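Local coordinates for phenylacetic acid degradation protein PaaI (Thermus thermophilus HB8, PDB 1WLV) that probably hydrolyses acyl-CoA thioesters as a hot-dog-fold thioesterase of the PaaI family, at the interface of chains A and B and the interface of chains A and C. Residues are numbered along the deposited sequence; one frame, centred on the assembly and turned at random. Chains: chain A/B/C, phenylacetic acid degradation protein PaaI.

Contact 1: the interface of chains A and B. Residues chain A 44, 65-66; chain B 40, 66-68, 70.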
ATOM      1  N   TYR A  44     -10.497  -7.623   6.188  1.00 13.07           N
ATOM      2  CA  TYR A  44      -9.573  -6.574   6.593  1.00 13.33           C
ATOM      3  C   TYR A  44      -9.676  -6.357   8.099  1.00 14.16           C
ATOM      4  O   TYR A  44      -8.660  -6.277   8.791  1.00 13.69           O
ATOM      5  CB  TYR A  44      -9.883  -5.267   5.855  1.00 12.52           C
ATOM      6  CG  TYR A  44      -8.992  -4.124   6.284  1.00 13.67           C
ATOM      7  CD1 TYR A  44      -9.296  -3.361   7.412  1.00 10.57           C
ATOM      8  CD2 TYR A  44      -7.830  -3.821   5.577  1.00 12.86           C
ATOM      9  CE1 TYR A  44      -8.469  -2.322   7.824  1.00 11.01           C
ATOM     10  CE2 TYR A  44      -6.995  -2.788   5.981  1.00 14.94           C
ATOM     11  CZ  TYR A  44      -7.326  -2.041   7.106  1.00 15.08           C
ATOM     12  OH  TYR A  44      -6.519  -0.994   7.498  1.00 15.88           O
ATOM     13  N   SER A  65      -0.624   3.223   8.376  1.00 12.47           N
ATOM     14  CA  SER A  65      -0.810   2.833   6.982  1.00 12.08           C
ATOM     15  C   SER A  65      -0.861   1.314   6.829  1.00 11.78           C
ATOM     16  O   SER A  65      -0.012   0.575   7.313  1.00 13.57           O
ATOM     17  CB  SER A  65       0.357   3.403   6.172  1.00 11.30           C
ATOM     18  OG  SER A  65       0.207   3.032   4.800  1.00 14.20           O
ATOM     19  N   CYS A  66      -1.933   0.853   6.159  1.00 11.75           N
ATOM     20  CA  CYS A  66      -2.118  -0.581   5.981  1.00 13.23           C
ATOM     21  C   CYS A  66      -2.466  -0.937   4.533  1.00 12.82           C
ATOM     22  O   CYS A  66      -3.136  -0.202   3.815  1.00 13.45           O
ATOM     23  CB  CYS A  66      -3.267  -1.024   6.892  1.00 13.03           C
ATOM     24  SG  CYS A  66      -3.018  -0.536   8.617  1.00 15.99           S
TER
ATOM     25  N   GLY B  40     -10.164   0.798  13.135  1.00 14.41           N
ATOM     26  CA  GLY B  40      -9.637   0.973  11.791  1.00 13.13           C
ATOM     27  C   GLY B  40     -10.344   0.098  10.771  1.00 14.37           C
ATOM     28  O   GLY B  40     -10.420   0.444   9.590  1.00 12.64           O
ATOM     29  N   CYS B  66      -5.750  -2.903  -1.669  1.00 11.38           N
ATOM     30  CA  CYS B  66      -6.276  -1.671  -1.104  1.00 13.02           C
ATOM     31  C   CYS B  66      -5.329  -1.148  -0.041  1.00 12.46           C
ATOM     32  O   CYS B  66      -4.667  -1.924   0.651  1.00 13.59           O
ATOM     33  CB  CYS B  66      -7.646  -1.912  -0.479  1.00 15.04           C
ATOM     34  SG  CYS B  66      -8.839  -2.577  -1.635  1.00 16.75           S
ATOM     35  N   ARG B  67      -5.272   0.175   0.072  1.00 12.18           N
ATOM     36  CA  ARG B  67      -4.436   0.842   1.054  1.00 12.09           C
ATOM     37  C   ARG B  67      -5.290   1.803   1.858  1.00 12.85           C
ATOM     38  O   ARG B  67      -6.186   2.465   1.320  1.00 12.84           O
ATOM     39  CB  ARG B  67      -3.314   1.636   0.377  1.00 13.48           C
ATOM     40  CG  ARG B  67      -2.466   2.483   1.338  1.00 11.67           C
ATOM     41  CD  ARG B  67      -1.385   3.250   0.576  1.00 12.38           C
ATOM     42  NE  ARG B  67      -0.594   4.152   1.416  1.00 13.11           N
ATOM     43  CZ  ARG B  67       0.653   3.919   1.813  1.00 15.42           C
ATOM     44  NH1 ARG B  67       1.272   2.801   1.458  1.00 12.87           N
ATOM     45  NH2 ARG B  67       1.298   4.824   2.545  1.00 14.65           N
ATOM     46  N   MET B  68      -5.000   1.887   3.148  1.00 13.13           N
ATOM     47  CA  MET B  68      -5.722   2.794   4.018  1.00 15.26           C
ATOM     48  C   MET B  68      -4.724   3.563   4.883  1.00 15.23           C
ATOM     49  O   MET B  68      -3.885   2.967   5.559  1.00 14.83           O
ATOM     50  CB  MET B  68      -6.690   2.017   4.912  1.00 18.91           C
ATOM     51  CG  MET B  68      -7.443   2.885   5.883  1.00 23.20           C
ATOM     52  SD  MET B  68      -9.028   3.428   5.249  1.00 30.33           S
ATOM     53  CE  MET B  68      -9.922   3.501   6.700  1.00 21.04           C
ATOM     54  N   TYR B  70      -4.517   6.382   7.896  1.00 13.34           N
ATOM     55  CA  TYR B  70      -5.327   6.994   8.948  1.00 13.49           C
ATOM     56  C   TYR B  70      -4.761   8.315   9.464  1.00 13.27           C
ATOM     57  O   TYR B  70      -3.632   8.362   9.938  1.00 13.59           O
ATOM     58  CB  TYR B  70      -5.462   5.996  10.101  1.00 13.16           C
ATOM     59  CG  TYR B  70      -6.117   4.688   9.706  1.00 12.27           C
ATOM     60  CD1 TYR B  70      -7.505   4.542   9.720  1.00 13.87           C
ATOM     61  CD2 TYR B  70      -5.344   3.585   9.353  1.00 13.76           C
ATOM     62  CE1 TYR B  70      -8.104   3.319   9.401  1.00 13.75           C
ATOM     63  CE2 TYR B  70      -5.928   2.366   9.028  1.00 13.38           C
ATOM     64  CZ  TYR B  70      -7.307   2.237   9.058  1.00 13.41           C
ATOM     65  OH  TYR B  70      -7.884   1.023   8.763  1.00 16.44           O
TER
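An antiparallel strand-to-strand seam joins chains A and B here, of the kind that makes the two sheets of a hot-dog dimer continuous, and probably builds the basic dimer of the tetramer. A:Cys66 pairs with B:Met68 through two backbone hydrogen bonds, A:Cys66 N to B:Met68 O and B:Met68 N to A:Cys66 O, each 2.9 Å. Beside the pairing, A:Tyr44 and B:Tyr70 approach from opposite directions and join their phenol hydroxyls, OH to OH, at 2.7 Å. The A:Tyr44 hydroxyl lies at the edge of the B:Tyr70 ring, in its plane. B:Tyr70 OH also donates to the carbonyl O of B:Gly40, 2.7 Å away and reached from above the carbonyl plane, so A:Tyr44 and B:Gly40 both help to hold this hydroxyl. B:Met68, its CG anti to the backbone N (chi1 178°), lays that CG over one face of the B:Tyr70 ring, toward the rim. On the other flank A:Ser65 OG sits above the centre of the B:Arg67 guanidinium, 3.1 Å from NH2. B:Tyr70 belongs to the CoA-binding residues, so the phenol pair may link the seam to the CoA site. In the fold, strands 61-70 of both chains form the seam, and A:Tyr44 and B:Gly40 come from the central helices that begin at residue 40.

Contact 2: the interface of chains A and C. Residues chain A 67, 69, 109, 111; chain C 65-66, 111, 113.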
ATOM      1  N   ARG A  67      -1.944  -2.099   4.103  1.00 14.16           N
ATOM      2  CA  ARG A  67      -2.275  -2.628   2.788  1.00 12.64           C
ATOM      3  C   ARG A  67      -2.944  -4.000   2.925  1.00 13.32           C
ATOM      4  O   ARG A  67      -2.599  -4.805   3.779  1.00 14.15           O
ATOM      5  CB  ARG A  67      -0.973  -2.739   1.987  1.00 11.60           C
ATOM      6  CG  ARG A  67      -1.153  -3.404   0.621  1.00 14.30           C
ATOM      7  CD  ARG A  67       0.187  -3.546  -0.116  1.00 15.04           C
ATOM      8  NE  ARG A  67       0.044  -4.351  -1.331  1.00 13.99           N
ATOM      9  CZ  ARG A  67       0.156  -3.712  -2.513  1.00 13.53           C
ATOM     10  NH1 ARG A  67       0.368  -2.406  -2.548  1.00 13.73           N
ATOM     11  NH2 ARG A  67       0.072  -4.409  -3.649  1.00 13.41           N
ATOM     12  N   ASP A  69      -4.057  -7.273   0.462  1.00 11.63           N
ATOM     13  CA  ASP A  69      -4.031  -7.921  -0.836  1.00 12.55           C
ATOM     14  C   ASP A  69      -4.930  -9.151  -0.726  1.00 13.51           C
ATOM     15  O   ASP A  69      -4.701 -10.028   0.108  1.00 13.39           O
ATOM     16  CB  ASP A  69      -2.590  -8.295  -1.215  1.00 13.65           C
ATOM     17  CG  ASP A  69      -1.741  -7.069  -1.542  1.00 14.93           C
ATOM     18  OD1 ASP A  69      -2.151  -6.298  -2.434  1.00 15.31           O
ATOM     19  OD2 ASP A  69      -0.678  -6.863  -0.915  1.00 13.85           O
ATOM     20  N   LEU A 109      -3.236 -11.144   2.278  1.00 14.16           N
ATOM     21  CA  LEU A 109      -2.001 -10.717   2.912  1.00 13.94           C
ATOM     22  C   LEU A 109      -2.175  -9.261   3.320  1.00 15.02           C
ATOM     23  O   LEU A 109      -2.498  -8.409   2.495  1.00 13.52           O
ATOM     24  CB  LEU A 109      -0.821 -10.848   1.946  1.00 15.36           C
ATOM     25  CG  LEU A 109       0.513 -10.331   2.502  1.00 18.15           C
ATOM     26  CD1 LEU A 109       0.913 -11.141   3.726  1.00 18.58           C
ATOM     27  CD2 LEU A 109       1.587 -10.425   1.426  1.00 18.60           C
ATOM     28  N   THR A 111      -0.431  -5.908   5.355  1.00 13.36           N
ATOM     29  CA  THR A 111       0.834  -5.315   5.778  1.00 15.16           C
ATOM     30  C   THR A 111       0.474  -4.016   6.484  1.00 15.74           C
ATOM     31  O   THR A 111      -0.190  -3.165   5.904  1.00 16.42           O
ATOM     32  CB  THR A 111       1.742  -4.990   4.574  1.00 17.50           C
ATOM     33  OG1 THR A 111       1.852  -6.144   3.732  1.00 19.58           O
ATOM     34  CG2 THR A 111       3.131  -4.598   5.057  1.00 18.95           C
TER
ATOM     35  N   SER C  65       0.323  -2.822  -8.533  1.00 14.76           N
ATOM     36  CA  SER C  65       0.442  -2.063  -7.288  1.00 13.63           C
ATOM     37  C   SER C  65       1.582  -2.586  -6.424  1.00 12.52           C
ATOM     38  O   SER C  65       1.712  -3.793  -6.211  1.00 12.23           O
ATOM     39  CB  SER C  65      -0.866  -2.149  -6.490  1.00 15.01           C
ATOM     40  OG  SER C  65      -0.791  -1.384  -5.295  1.00 14.25           O
ATOM     41  N   CYS C  66       2.397  -1.669  -5.919  1.00 11.35           N
ATOM     42  CA  CYS C  66       3.514  -2.038  -5.066  1.00 12.92           C
ATOM     43  C   CYS C  66       3.561  -1.136  -3.842  1.00 13.88           C
ATOM     44  O   CYS C  66       3.204   0.038  -3.916  1.00 15.49           O
ATOM     45  CB  CYS C  66       4.831  -1.913  -5.832  1.00 12.66           C
ATOM     46  SG  CYS C  66       4.841  -2.810  -7.391  1.00 17.12           S
ATOM     47  N   THR C 111       6.132  -5.137  -1.218  1.00 14.75           N
ATOM     48  CA  THR C 111       5.048  -6.060  -1.546  1.00 14.90           C
ATOM     49  C   THR C 111       4.514  -5.633  -2.905  1.00 16.81           C
ATOM     50  O   THR C 111       4.168  -4.467  -3.100  1.00 15.64           O
ATOM     51  CB  THR C 111       3.889  -5.988  -0.528  1.00 17.98           C
ATOM     52  OG1 THR C 111       4.392  -6.186   0.797  1.00 20.54           O
ATOM     53  CG2 THR C 111       2.850  -7.067  -0.832  1.00 17.34           C
ATOM     54  N   THR C 113       2.135  -6.699  -6.631  1.00 13.32           N
ATOM     55  CA  THR C 113       1.212  -7.543  -7.373  1.00 14.91           C
ATOM     56  C   THR C 113       1.322  -7.209  -8.852  1.00 16.17           C
ATOM     57  O   THR C 113       1.397  -6.034  -9.227  1.00 16.90           O
ATOM     58  CB  THR C 113      -0.239  -7.314  -6.912  1.00 13.99           C
ATOM     59  OG1 THR C 113      -0.377  -7.756  -5.554  1.00 15.35           O
ATOM     60  CG2 THR C 113      -1.224  -8.092  -7.797  1.00 15.36           C
TER
HETATM   61  O   HOH W   1      -2.766  -7.425  -4.760  1.00 13.82           O
HETATM   62  O   HOH W   2       4.036  -7.653   2.890  1.00 36.17           O
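A:Arg67 and C:Thr111 carry much of this face between two hot-dog subunits of the 4HBT thioesterase family, where strands 61-70 and 105-116 of chains A and C meet. The A:Arg67 chain runs extended across the contact (chi1 175°, chi2 -178°), which carries its guanidinium to C:Ser65. Its two terminal nitrogens grip that serine end-on: NH1 donates to the side-chain OG at 3.2 Å and NH2 to the backbone O at 3.1 Å. Both bonds are bent, and the carbonyl is met from above its plane. A:Asp69 steadies the arginine from its own chain; its carboxylate OD2 takes the NE hydrogen through the syn lone pair at 2.6 Å, nearly in the guanidinium plane, making a salt bridge. Were A:Arg67 an alanine, C:Ser65 would probably lose the donors from this arginine, and the A:Asp69 carboxylate its cationic mate. C:Thr111 slides past this pair in the opposite direction. Its methyl CG2, anti to the backbone N, lies 3.5 Å from A:Asp69 OD2 and 3.9 Å from A:Arg67 NE, while its carbonyl O stands over the centre of the guanidinium. The hydroxyl takes the other branch, and a water 2.6 Å from C:Thr111 OG1 also binds A:Thr111 OG1. A second water joins A:Asp69 OD1, at 2.7 Å, to the C:Thr113 hydroxyl OG1.

Contact 3: the interface of chains A and B. Residues chain A 5, 9, 30-31, 41-42; chain B 5, 8-9.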
ATOM      1  N   PHE A   5     -15.632  -3.840  18.440  1.00 14.83           N
ATOM      2  CA  PHE A   5     -15.823  -4.197  17.031  1.00 14.92           C
ATOM      3  C   PHE A   5     -15.453  -5.656  16.758  1.00 15.63           C
ATOM      4  O   PHE A   5     -16.139  -6.352  16.005  1.00 15.18           O
ATOM      5  CB  PHE A   5     -15.015  -3.254  16.122  1.00 15.36           C
ATOM      6  CG  PHE A   5     -15.407  -3.325  14.666  1.00 15.23           C
ATOM      7  CD1 PHE A   5     -16.740  -3.208  14.285  1.00 16.18           C
ATOM      8  CD2 PHE A   5     -14.440  -3.496  13.674  1.00 15.67           C
ATOM      9  CE1 PHE A   5     -17.111  -3.261  12.933  1.00 14.46           C
ATOM     10  CE2 PHE A   5     -14.798  -3.550  12.323  1.00 13.48           C
ATOM     11  CZ  PHE A   5     -16.137  -3.432  11.953  1.00 15.01           C
ATOM     12  N   LEU A   9     -18.041  -8.599  15.404  1.00 15.74           N
ATOM     13  CA  LEU A   9     -17.805  -9.434  14.229  1.00 17.31           C
ATOM     14  C   LEU A   9     -17.585 -10.897  14.598  1.00 17.23           C
ATOM     15  O   LEU A   9     -17.373 -11.736  13.721  1.00 17.89           O
ATOM     16  CB  LEU A   9     -16.594  -8.928  13.440  1.00 17.93           C
ATOM     17  CG  LEU A   9     -16.627  -7.484  12.928  1.00 21.19           C
ATOM     18  CD1 LEU A   9     -15.391  -7.221  12.078  1.00 20.60           C
ATOM     19  CD2 LEU A   9     -17.877  -7.240  12.129  1.00 22.26           C
ATOM     20  N   ASP A  30     -24.031 -12.209   7.962  1.00 16.47           N
ATOM     21  CA  ASP A  30     -23.968 -10.751   8.040  1.00 18.53           C
ATOM     22  C   ASP A  30     -22.627 -10.152   7.611  1.00 17.57           C
ATOM     23  O   ASP A  30     -22.429  -8.938   7.698  1.00 18.05           O
ATOM     24  CB  ASP A  30     -24.323 -10.284   9.461  1.00 18.43           C
ATOM     25  CG  ASP A  30     -23.335 -10.766  10.510  1.00 21.99           C
ATOM     26  OD1 ASP A  30     -23.056 -11.979  10.571  1.00 22.06           O
ATOM     27  OD2 ASP A  30     -22.844  -9.926  11.290  1.00 24.65           O
ATOM     28  N   HIS A  31     -21.718 -10.993   7.128  1.00 17.55           N
ATOM     29  CA  HIS A  31     -20.397 -10.533   6.695  1.00 17.92           C
ATOM     30  C   HIS A  31     -20.256 -10.572   5.177  1.00 20.53           C
ATOM     31  O   HIS A  31     -19.214 -10.209   4.630  1.00 20.16           O
ATOM     32  CB  HIS A  31     -19.308 -11.423   7.300  1.00 15.84           C
ATOM     33  CG  HIS A  31     -19.252 -11.387   8.794  1.00 17.23           C
ATOM     34  ND1 HIS A  31     -18.888 -12.481   9.550  1.00 16.60           N
ATOM     35  CD2 HIS A  31     -19.492 -10.384   9.672  1.00 15.92           C
ATOM     36  CE1 HIS A  31     -18.909 -12.154  10.830  1.00 17.11           C
ATOM     37  NE2 HIS A  31     -19.270 -10.888  10.932  1.00 16.22           N
ATOM     38  N   GLY A  41     -14.268  -5.753   3.733  1.00 15.37           N
ATOM     39  CA  GLY A  41     -14.101  -5.107   5.022  1.00 15.04           C
ATOM     40  C   GLY A  41     -14.014  -6.080   6.185  1.00 15.96           C
ATOM     41  O   GLY A  41     -13.396  -5.780   7.211  1.00 14.87           O
ATOM     42  N   PHE A  42     -14.633  -7.248   6.044  1.00 14.89           N
ATOM     43  CA  PHE A  42     -14.589  -8.234   7.120  1.00 15.78           C
ATOM     44  C   PHE A  42     -13.202  -8.861   7.223  1.00 13.70           C
ATOM     45  O   PHE A  42     -12.635  -8.967   8.309  1.00 14.27           O
ATOM     46  CB  PHE A  42     -15.627  -9.339   6.897  1.00 16.65           C
ATOM     47  CG  PHE A  42     -15.500 -10.477   7.870  1.00 16.02           C
ATOM     48  CD1 PHE A  42     -15.892 -10.321   9.194  1.00 16.89           C
ATOM     49  CD2 PHE A  42     -14.931 -11.683   7.477  1.00 14.53           C
ATOM     50  CE1 PHE A  42     -15.714 -11.351  10.117  1.00 15.18           C
ATOM     51  CE2 PHE A  42     -14.747 -12.720   8.394  1.00 15.26           C
ATOM     52  CZ  PHE A  42     -15.139 -12.552   9.714  1.00 15.09           C
TER
ATOM     53  N   PHE B   5     -23.317  -7.016   4.998  1.00 17.52           N
ATOM     54  CA  PHE B   5     -22.332  -6.380   5.870  1.00 16.44           C
ATOM     55  C   PHE B   5     -22.607  -4.882   6.031  1.00 16.36           C
ATOM     56  O   PHE B   5     -22.494  -4.335   7.132  1.00 14.35           O
ATOM     57  CB  PHE B   5     -20.918  -6.622   5.332  1.00 18.02           C
ATOM     58  CG  PHE B   5     -19.831  -6.357   6.340  1.00 17.91           C
ATOM     59  CD1 PHE B   5     -19.921  -6.874   7.631  1.00 19.40           C
ATOM     60  CD2 PHE B   5     -18.705  -5.617   5.991  1.00 18.98           C
ATOM     61  CE1 PHE B   5     -18.899  -6.659   8.563  1.00 18.95           C
ATOM     62  CE2 PHE B   5     -17.678  -5.396   6.912  1.00 16.47           C
ATOM     63  CZ  PHE B   5     -17.775  -5.919   8.202  1.00 19.57           C
ATOM     64  N   ALA B   8     -25.419  -4.504   8.413  1.00 17.89           N
ATOM     65  CA  ALA B   8     -24.990  -4.836   9.767  1.00 18.47           C
ATOM     66  C   ALA B   8     -24.233  -3.670  10.396  1.00 19.12           C
ATOM     67  O   ALA B   8     -24.367  -3.407  11.591  1.00 18.78           O
ATOM     68  CB  ALA B   8     -24.115  -6.078   9.748  1.00 17.81           C
ATOM     69  N   LEU B   9     -23.445  -2.965   9.587  1.00 16.45           N
ATOM     70  CA  LEU B   9     -22.664  -1.831  10.076  1.00 15.70           C
ATOM     71  C   LEU B   9     -23.456  -0.528  10.071  1.00 15.56           C
ATOM     72  O   LEU B   9     -22.942   0.515  10.475  1.00 16.22           O
ATOM     73  CB  LEU B   9     -21.395  -1.652   9.235  1.00 16.46           C
ATOM     74  CG  LEU B   9     -20.384  -2.801   9.185  1.00 19.62           C
ATOM     75  CD1 LEU B   9     -19.184  -2.358   8.359  1.00 20.85           C
ATOM     76  CD2 LEU B   9     -19.936  -3.192  10.584  1.00 20.38           C
TER
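The short N-terminal helix 4-8 of chain B plants B:Phe5 against chain A, beside the start of the central hot-dog helix 40-55 and the 3-10 turn 29-31. With CG anti to the backbone N (chi1 -164°), the phenyl ring points away from its own helix and is enclosed by both chains. A:Phe42 CB lies over one ring face, toward the rim, while B:Leu9 CD1 rests on the opposite face, also toward the rim. At the ring edge, in plane, stand A:Leu9 CD2, 3.8 Å from B:Phe5 CE1, and the backbone O of A:Asp30. B:Phe5 CE2 approaches the helix backbone, with A:Phe42 N at 3.7 Å. A:His31 supports B:Phe5 CD1 through its CA at 3.8 Å and also brings its imidazole CD2 near B:Phe5 CE1. That imidazole is itself held between A:Asp30 OD1 over the centre of one face and A:Phe42 CE1 over the other, toward the rim. B:Ala8 packs its methyl toward the A:Asp30 carbonyl. Two-fold symmetry repeats the phenylalanine-leucine pairing, so the N-terminal segments clasp each other across the A-B pair. In the counterpart, B:Leu9 crosses A:Phe5 at about a right angle, and its methyl CD2 meets the edge of that ring in plane, 3.7 Å from A:Phe5 CE1.

Contact 4: the interface of chains A and C. Residues chain A 65-67, 111-112; chain C 67, 69, 111.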
ATOM      1  N   SER A  65      -0.624   3.223   8.376  1.00 12.47           N
ATOM      2  CA  SER A  65      -0.810   2.833   6.982  1.00 12.08           C
ATOM      3  C   SER A  65      -0.861   1.314   6.829  1.00 11.78           C
ATOM      4  O   SER A  65      -0.012   0.575   7.313  1.00 13.57           O
ATOM      5  CB  SER A  65       0.357   3.403   6.172  1.00 11.30           C
ATOM      6  OG  SER A  65       0.207   3.032   4.800  1.00 14.20           O
ATOM      7  N   CYS A  66      -1.933   0.853   6.159  1.00 11.75           N
ATOM      8  CA  CYS A  66      -2.118  -0.581   5.981  1.00 13.23           C
ATOM      9  C   CYS A  66      -2.466  -0.937   4.533  1.00 12.82           C
ATOM     10  O   CYS A  66      -3.136  -0.202   3.815  1.00 13.45           O
ATOM     11  CB  CYS A  66      -3.267  -1.024   6.892  1.00 13.03           C
ATOM     12  SG  CYS A  66      -3.018  -0.536   8.617  1.00 15.99           S
ATOM     13  N   ARG A  67      -1.944  -2.099   4.103  1.00 14.16           N
ATOM     14  CA  ARG A  67      -2.275  -2.628   2.788  1.00 12.64           C
ATOM     15  C   ARG A  67      -2.944  -4.000   2.925  1.00 13.32           C
ATOM     16  O   ARG A  67      -2.599  -4.805   3.779  1.00 14.15           O
ATOM     17  CB  ARG A  67      -0.973  -2.739   1.987  1.00 11.60           C
ATOM     18  CG  ARG A  67      -1.153  -3.404   0.621  1.00 14.30           C
ATOM     19  CD  ARG A  67       0.187  -3.546  -0.116  1.00 15.04           C
ATOM     20  NE  ARG A  67       0.044  -4.351  -1.331  1.00 13.99           N
ATOM     21  CZ  ARG A  67       0.156  -3.712  -2.513  1.00 13.53           C
ATOM     22  NH1 ARG A  67       0.368  -2.406  -2.548  1.00 13.73           N
ATOM     23  NH2 ARG A  67       0.072  -4.409  -3.649  1.00 13.41           N
ATOM     24  N   THR A 111      -0.431  -5.908   5.355  1.00 13.36           N
ATOM     25  CA  THR A 111       0.834  -5.315   5.778  1.00 15.16           C
ATOM     26  C   THR A 111       0.474  -4.016   6.484  1.00 15.74           C
ATOM     27  O   THR A 111      -0.190  -3.165   5.904  1.00 16.42           O
ATOM     28  CB  THR A 111       1.742  -4.990   4.574  1.00 17.50           C
ATOM     29  OG1 THR A 111       1.852  -6.144   3.732  1.00 19.58           O
ATOM     30  CG2 THR A 111       3.131  -4.598   5.057  1.00 18.95           C
ATOM     31  N   GLY A 112       0.904  -3.860   7.731  1.00 15.92           N
ATOM     32  CA  GLY A 112       0.557  -2.648   8.447  1.00 16.75           C
ATOM     33  C   GLY A 112       1.643  -2.009   9.281  1.00 17.22           C
ATOM     34  O   GLY A 112       2.515  -2.680   9.836  1.00 15.13           O
TER
ATOM     35  N   ARG C  67       3.992  -1.704  -2.721  1.00 13.15           N
ATOM     36  CA  ARG C  67       4.123  -0.966  -1.471  1.00 11.72           C
ATOM     37  C   ARG C  67       5.562  -1.114  -1.000  1.00 12.46           C
ATOM     38  O   ARG C  67       6.165  -2.183  -1.123  1.00 12.20           O
ATOM     39  CB  ARG C  67       3.180  -1.519  -0.398  1.00 12.35           C
ATOM     40  CG  ARG C  67       3.364  -0.882   0.988  1.00 12.82           C
ATOM     41  CD  ARG C  67       2.453  -1.557   2.016  1.00 13.09           C
ATOM     42  NE  ARG C  67       2.677  -1.090   3.385  1.00 13.15           N
ATOM     43  CZ  ARG C  67       1.885  -0.247   4.043  1.00 15.37           C
ATOM     44  NH1 ARG C  67       0.795   0.246   3.468  1.00 12.95           N
ATOM     45  NH2 ARG C  67       2.179   0.089   5.295  1.00 16.21           N
ATOM     46  N   ASP C  69       7.926  -0.240   2.410  1.00 13.19           N
ATOM     47  CA  ASP C  69       8.019   0.207   3.792  1.00 14.23           C
ATOM     48  C   ASP C  69       9.505   0.304   4.127  1.00 14.67           C
ATOM     49  O   ASP C  69      10.240  -0.678   3.995  1.00 14.65           O
ATOM     50  CB  ASP C  69       7.297  -0.783   4.718  1.00 14.27           C
ATOM     51  CG  ASP C  69       5.782  -0.746   4.535  1.00 16.45           C
ATOM     52  OD1 ASP C  69       5.199   0.353   4.678  1.00 16.55           O
ATOM     53  OD2 ASP C  69       5.172  -1.804   4.251  1.00 14.74           O
ATOM     54  N   THR C 111       6.132  -5.137  -1.218  1.00 14.75           N
ATOM     55  CA  THR C 111       5.048  -6.060  -1.546  1.00 14.90           C
ATOM     56  C   THR C 111       4.514  -5.633  -2.905  1.00 16.81           C
ATOM     57  O   THR C 111       4.168  -4.467  -3.100  1.00 15.64           O
ATOM     58  CB  THR C 111       3.889  -5.988  -0.528  1.00 17.98           C
ATOM     59  OG1 THR C 111       4.392  -6.186   0.797  1.00 20.54           O
ATOM     60  CG2 THR C 111       2.850  -7.067  -0.832  1.00 17.34           C
TER
HETATM   61  O   HOH W   3       4.036  -7.653   2.890  1.00 36.17           O
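Strands 61-70 of chains A and C both run in extended beta conformation, and their arginines, A:Arg67 and C:Arg67, reach past one another across the A-C face of the deposited tetramer. The aliphatic stems lie alongside and point in opposite directions, with A:Arg67 CB 3.6 Å from C:Arg67 CD and C:Arg67 CB equally close to A:Arg67 CD. The guanidinium planes are turned 66° apart, and the NE atoms of A:Arg67 and C:Arg67 stand 6.3 Å from each other, so the cations pass without meeting. C:Arg67 spends its charged end on A:Ser65, with NH2 donating to the carbonyl O at 3.0 Å and NH1 to the hydroxyl OG at 3.1 Å. Both acceptors are tilted from the guanidinium plane. The carbonyl O of A:Thr111 lies over the centre of that group, and C:Asp69 OD2 occupies its edge, accepting the C:Arg67 NE hydrogen bond in plane through its syn lone pair at 2.7 Å. This salt bridge likely offsets some of the arginine charge and limits rotation of the group. A leucine in place of C:Arg67 would probably deprive A:Ser65 of the two hydrogen bonds from chain C and leave C:Asp69 without its cation. A:Thr111 turns its methyl toward the salt bridge, placing CG2 3.9 Å from C:Arg67 NE and 3.6 Å from C:Asp69 OD2.

Measured between C-alpha centres throughout, contacts 2 and 4 lie about 6 Å apart; they are neighbouring parts of one two-fold A-C face and share A:Arg67, A:Thr111 and C:Thr111. Contact 1 is about 8 Å from contact 4, and A:Ser65 and A:Cys66 serve both: strand 61-70 of chain A thus pairs with chain B while also meeting chain C. Contact 3 belongs to the A-B interface as well, about 16 Å from contact 1 and 23 Å from contacts 2 and 4. The A-B pair is therefore held at separate places, among them contacts 1 and 3, and the shared strand couples it to the A-C face of the deposited tetramer.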